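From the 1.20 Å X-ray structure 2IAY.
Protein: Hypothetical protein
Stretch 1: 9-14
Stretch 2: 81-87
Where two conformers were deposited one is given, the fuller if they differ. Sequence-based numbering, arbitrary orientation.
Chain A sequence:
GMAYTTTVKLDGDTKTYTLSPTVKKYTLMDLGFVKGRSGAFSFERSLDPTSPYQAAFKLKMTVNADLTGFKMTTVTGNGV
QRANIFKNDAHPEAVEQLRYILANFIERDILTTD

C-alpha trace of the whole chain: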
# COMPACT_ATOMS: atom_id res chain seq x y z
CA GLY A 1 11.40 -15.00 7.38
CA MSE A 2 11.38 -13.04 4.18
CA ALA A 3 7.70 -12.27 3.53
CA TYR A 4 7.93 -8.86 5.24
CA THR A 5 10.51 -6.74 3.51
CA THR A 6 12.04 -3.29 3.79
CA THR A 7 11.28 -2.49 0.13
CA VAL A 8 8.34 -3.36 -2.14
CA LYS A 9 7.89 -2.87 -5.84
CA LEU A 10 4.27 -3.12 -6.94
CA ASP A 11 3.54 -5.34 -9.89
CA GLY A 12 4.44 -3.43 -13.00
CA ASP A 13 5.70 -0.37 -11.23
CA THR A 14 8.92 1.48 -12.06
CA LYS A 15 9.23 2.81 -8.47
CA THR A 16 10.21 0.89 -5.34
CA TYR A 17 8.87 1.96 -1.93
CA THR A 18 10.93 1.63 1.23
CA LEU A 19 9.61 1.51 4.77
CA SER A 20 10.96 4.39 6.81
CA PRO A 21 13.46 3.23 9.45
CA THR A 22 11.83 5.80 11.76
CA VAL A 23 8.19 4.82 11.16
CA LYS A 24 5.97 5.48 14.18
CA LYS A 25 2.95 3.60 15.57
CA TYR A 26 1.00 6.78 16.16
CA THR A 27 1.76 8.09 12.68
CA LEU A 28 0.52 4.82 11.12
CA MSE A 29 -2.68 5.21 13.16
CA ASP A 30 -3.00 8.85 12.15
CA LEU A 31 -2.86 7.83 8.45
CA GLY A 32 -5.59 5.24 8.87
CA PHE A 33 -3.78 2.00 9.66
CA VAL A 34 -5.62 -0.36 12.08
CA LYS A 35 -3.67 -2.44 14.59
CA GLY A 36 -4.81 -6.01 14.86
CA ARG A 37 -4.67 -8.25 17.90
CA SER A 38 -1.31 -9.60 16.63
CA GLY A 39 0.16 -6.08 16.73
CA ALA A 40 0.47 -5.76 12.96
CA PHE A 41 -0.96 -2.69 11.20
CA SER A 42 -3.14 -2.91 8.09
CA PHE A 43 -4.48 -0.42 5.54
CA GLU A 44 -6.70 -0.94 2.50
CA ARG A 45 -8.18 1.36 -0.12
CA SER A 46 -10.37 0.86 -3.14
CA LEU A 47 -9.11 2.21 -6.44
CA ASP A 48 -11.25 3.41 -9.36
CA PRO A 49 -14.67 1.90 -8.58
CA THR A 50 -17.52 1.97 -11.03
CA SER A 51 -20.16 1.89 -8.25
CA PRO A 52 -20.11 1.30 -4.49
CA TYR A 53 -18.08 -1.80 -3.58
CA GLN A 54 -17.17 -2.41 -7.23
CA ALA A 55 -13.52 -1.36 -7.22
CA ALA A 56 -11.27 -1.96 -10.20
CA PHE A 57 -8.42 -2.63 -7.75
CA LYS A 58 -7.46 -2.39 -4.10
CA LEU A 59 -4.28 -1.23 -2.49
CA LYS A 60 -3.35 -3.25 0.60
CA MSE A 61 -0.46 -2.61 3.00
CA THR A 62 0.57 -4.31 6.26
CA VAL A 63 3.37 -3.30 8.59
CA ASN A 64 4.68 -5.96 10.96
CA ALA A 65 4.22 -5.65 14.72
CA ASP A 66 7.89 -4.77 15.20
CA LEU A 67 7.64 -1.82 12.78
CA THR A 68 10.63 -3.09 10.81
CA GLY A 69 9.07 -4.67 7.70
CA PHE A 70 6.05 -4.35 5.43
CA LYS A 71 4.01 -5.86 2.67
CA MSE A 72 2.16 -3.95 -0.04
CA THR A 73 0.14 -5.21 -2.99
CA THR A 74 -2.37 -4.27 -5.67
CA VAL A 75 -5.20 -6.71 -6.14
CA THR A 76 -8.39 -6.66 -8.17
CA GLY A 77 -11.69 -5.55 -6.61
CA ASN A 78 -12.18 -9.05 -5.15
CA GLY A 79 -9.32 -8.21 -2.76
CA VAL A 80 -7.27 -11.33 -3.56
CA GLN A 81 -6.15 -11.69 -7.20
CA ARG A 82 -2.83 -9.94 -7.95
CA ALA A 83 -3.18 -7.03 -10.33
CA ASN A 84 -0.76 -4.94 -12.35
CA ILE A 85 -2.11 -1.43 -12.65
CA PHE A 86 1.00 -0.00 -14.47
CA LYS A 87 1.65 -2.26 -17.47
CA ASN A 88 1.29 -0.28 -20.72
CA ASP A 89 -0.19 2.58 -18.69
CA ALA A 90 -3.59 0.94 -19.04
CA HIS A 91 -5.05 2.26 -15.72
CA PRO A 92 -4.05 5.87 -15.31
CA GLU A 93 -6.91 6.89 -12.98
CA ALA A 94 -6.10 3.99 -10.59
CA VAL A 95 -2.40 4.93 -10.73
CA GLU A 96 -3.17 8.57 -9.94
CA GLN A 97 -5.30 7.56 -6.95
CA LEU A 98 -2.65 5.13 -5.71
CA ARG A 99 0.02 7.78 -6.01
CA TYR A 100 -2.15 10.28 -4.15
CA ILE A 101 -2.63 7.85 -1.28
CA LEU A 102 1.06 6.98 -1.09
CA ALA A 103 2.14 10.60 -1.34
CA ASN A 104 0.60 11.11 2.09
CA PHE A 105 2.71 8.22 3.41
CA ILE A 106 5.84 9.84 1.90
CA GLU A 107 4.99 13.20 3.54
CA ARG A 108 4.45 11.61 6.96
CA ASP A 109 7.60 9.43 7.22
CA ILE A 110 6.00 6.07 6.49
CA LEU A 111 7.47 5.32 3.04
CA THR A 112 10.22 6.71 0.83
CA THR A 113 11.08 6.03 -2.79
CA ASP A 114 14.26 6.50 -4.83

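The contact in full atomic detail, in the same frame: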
# COMPACT_ATOMS: atom_id res chain seq x y z
N LYS A 9 8.18 -3.40 -4.53
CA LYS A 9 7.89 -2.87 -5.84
C LYS A 9 6.58 -3.48 -6.29
O LYS A 9 6.49 -4.69 -6.44
CB LYS A 9 8.99 -3.23 -6.84
CG LYS A 9 8.71 -2.68 -8.21
CD LYS A 9 9.80 -3.08 -9.18
CE LYS A 9 11.02 -2.26 -8.89
N LEU A 10 5.55 -2.66 -6.47
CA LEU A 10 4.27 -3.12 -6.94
C LEU A 10 4.38 -3.72 -8.33
O LEU A 10 5.24 -3.33 -9.12
CB LEU A 10 3.23 -1.98 -6.95
CG LEU A 10 2.93 -1.36 -5.58
CD1 LEU A 10 2.12 -0.10 -5.82
CD2 LEU A 10 2.18 -2.35 -4.69
N ASP A 11 3.50 -4.69 -8.60
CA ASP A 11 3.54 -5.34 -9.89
C ASP A 11 3.45 -4.29 -10.99
O ASP A 11 2.54 -3.45 -11.04
CB ASP A 11 2.36 -6.33 -10.03
CG ASP A 11 2.50 -7.56 -9.20
OD1 ASP A 11 3.56 -7.83 -8.62
OD2 ASP A 11 1.55 -8.38 -9.23
N GLY A 12 4.43 -4.34 -11.90
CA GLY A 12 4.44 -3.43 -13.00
C GLY A 12 5.03 -2.06 -12.77
O GLY A 12 5.20 -1.28 -13.69
N ASP A 13 5.27 -1.71 -11.53
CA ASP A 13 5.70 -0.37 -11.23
C ASP A 13 7.16 -0.15 -11.62
O ASP A 13 7.96 -1.09 -11.62
CB ASP A 13 5.44 -0.11 -9.73
CG ASP A 13 5.29 1.36 -9.37
OD1 ASP A 13 5.69 2.28 -10.14
OD2 ASP A 13 4.81 1.64 -8.22
N THR A 14 7.52 1.10 -11.88
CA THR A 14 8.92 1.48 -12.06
C THR A 14 9.55 2.01 -10.76
O THR A 14 10.76 2.11 -10.64
CB THR A 14 9.06 2.51 -13.17
OG1 THR A 14 8.44 3.72 -12.75
CG2 THR A 14 8.46 1.95 -14.48
N GLN A 81 -6.93 -11.46 -5.98
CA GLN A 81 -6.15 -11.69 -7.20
C GLN A 81 -5.16 -10.58 -7.42
O GLN A 81 -5.56 -9.41 -7.46
CB GLN A 81 -7.04 -11.72 -8.43
CG GLN A 81 -7.32 -13.05 -8.93
CD GLN A 81 -8.31 -13.01 -10.03
OE1 GLN A 81 -9.47 -12.63 -9.82
NE2 GLN A 81 -7.88 -13.36 -11.22
N ARG A 82 -3.88 -10.91 -7.60
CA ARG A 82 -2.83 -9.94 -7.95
C ARG A 82 -3.17 -9.20 -9.23
O ARG A 82 -3.62 -9.80 -10.23
CB ARG A 82 -1.45 -10.60 -8.14
CG ARG A 82 -0.87 -11.25 -6.96
CD ARG A 82 0.38 -10.60 -6.53
NE ARG A 82 1.45 -10.57 -7.52
CZ ARG A 82 2.43 -11.47 -7.64
NH1 ARG A 82 2.47 -12.63 -6.93
NH2 ARG A 82 3.35 -11.22 -8.56
N ALA A 83 -2.93 -7.91 -9.21
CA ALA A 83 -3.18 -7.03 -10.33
C ALA A 83 -1.95 -6.22 -10.60
O ALA A 83 -1.17 -5.89 -9.69
CB ALA A 83 -4.36 -6.10 -10.03
N ASN A 84 -1.83 -5.83 -11.85
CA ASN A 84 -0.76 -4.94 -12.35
C ASN A 84 -1.44 -3.73 -12.93
O ASN A 84 -2.04 -3.81 -14.00
CB ASN A 84 0.05 -5.69 -13.42
CG ASN A 84 1.24 -4.91 -13.96
OD1 ASN A 84 1.20 -3.68 -14.03
ND2 ASN A 84 2.27 -5.62 -14.43
N ILE A 85 -1.40 -2.62 -12.19
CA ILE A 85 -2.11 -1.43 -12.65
C ILE A 85 -1.25 -0.55 -13.55
O ILE A 85 -1.73 0.50 -14.01
CB ILE A 85 -2.72 -0.66 -11.41
CG1 ILE A 85 -1.68 0.11 -10.64
CG2 ILE A 85 -3.49 -1.57 -10.47
CD1 ILE A 85 -2.29 1.12 -9.64
N PHE A 86 0.03 -0.88 -13.75
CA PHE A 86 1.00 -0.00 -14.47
C PHE A 86 1.32 -0.39 -15.90
O PHE A 86 1.63 0.48 -16.73
CB PHE A 86 2.33 0.05 -13.73
CG PHE A 86 2.21 0.62 -12.38
CD1 PHE A 86 2.19 1.99 -12.21
CD2 PHE A 86 2.03 -0.18 -11.28
CE1 PHE A 86 2.10 2.49 -10.97
CE2 PHE A 86 1.91 0.35 -10.06
CZ PHE A 86 1.93 1.70 -9.89
N LYS A 87 1.31 -1.70 -16.15
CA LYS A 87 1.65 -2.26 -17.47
C LYS A 87 0.95 -1.54 -18.61
O LYS A 87 -0.29 -1.45 -18.61
CB LYS A 87 1.25 -3.73 -17.51
O HOH W 1 0.19 -2.72 -9.82

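The principal polar link between the two segments is a salt bridge between Asp11 and Arg82. Arg82 NE donates to Asp11 OD2 at 2.8 Å with an almost linear N-H...O angle of 175°, and the carboxylate oxygen lies at the edge of the guanidinium, near its plane, where the N-H bonds point. Arg82 NH2 adds two weak hydrogen bonds, to Asp11 OD1 and to Asp11 OD2, each 3.4 Å long and bent to 134°. The pairing is therefore centred on NE, with NH2 in a secondary role. Both residues direct their CA-to-CB bonds toward the opposing segment, and both have chi1 in the m well.

The main chain of Asp11 is tied across the gap by a water molecule. The water donates to Asp11 O at 2.7 Å and accepts from Ile85 N at 2.9 Å; its second donated hydrogen bond, to Ala83 O at 3.5 Å, is weak. Asp11 O and Ile85 N are themselves 4.2 Å apart, too far for a direct hydrogen bond, so the water supplies the link. Asp11 O also approaches Asn84 OD1 to 3.3 Å, but these are two acceptors and form no hydrogen bond. Asn84 OD1 instead receives two hydrogen bonds from its own segment, from Phe86 N at 3.0 Å and Lys87 N at 2.9 Å, which hold the local backbone folded around the amide oxygen.

Opposite this fold, Leu10 to Asp13 form a type II beta turn closed by Asp13 N donating to Leu10 O at 2.9 Å. Gly12 occupies the turn position with phi/psi of 83/-11°, where a CB would be jammed against the preceding carbonyl oxygen. The neighbouring segment leaves no room either: an ideal CB would lie 1.9 Å from Asn84 OD1. Without one, Gly12 CA comes within 3.4 Å of Asn84 ND2.

Phe86 anchors the packing, its side chain directed toward the turn and in contact with all four of its residues. Asp13 covers one face of the ring, with its CB 3.9 Å from the Phe86 ring centroid and 23° off the normal, a CH-pi contact. Asp11 O instead meets the ring edge, 3.3 Å from Phe86 CD2, where the carbonyl faces the ring's C-H periphery rather than its pi cloud. Gly12 O lies 3.2 Å from Phe86 CB, and Leu10 CB adds an apolar contact with Phe86 CE2 at 4.1 Å. In all, the contact buries 375 Å², counting both sides, with Asp11 and Phe86 contributing the largest shares.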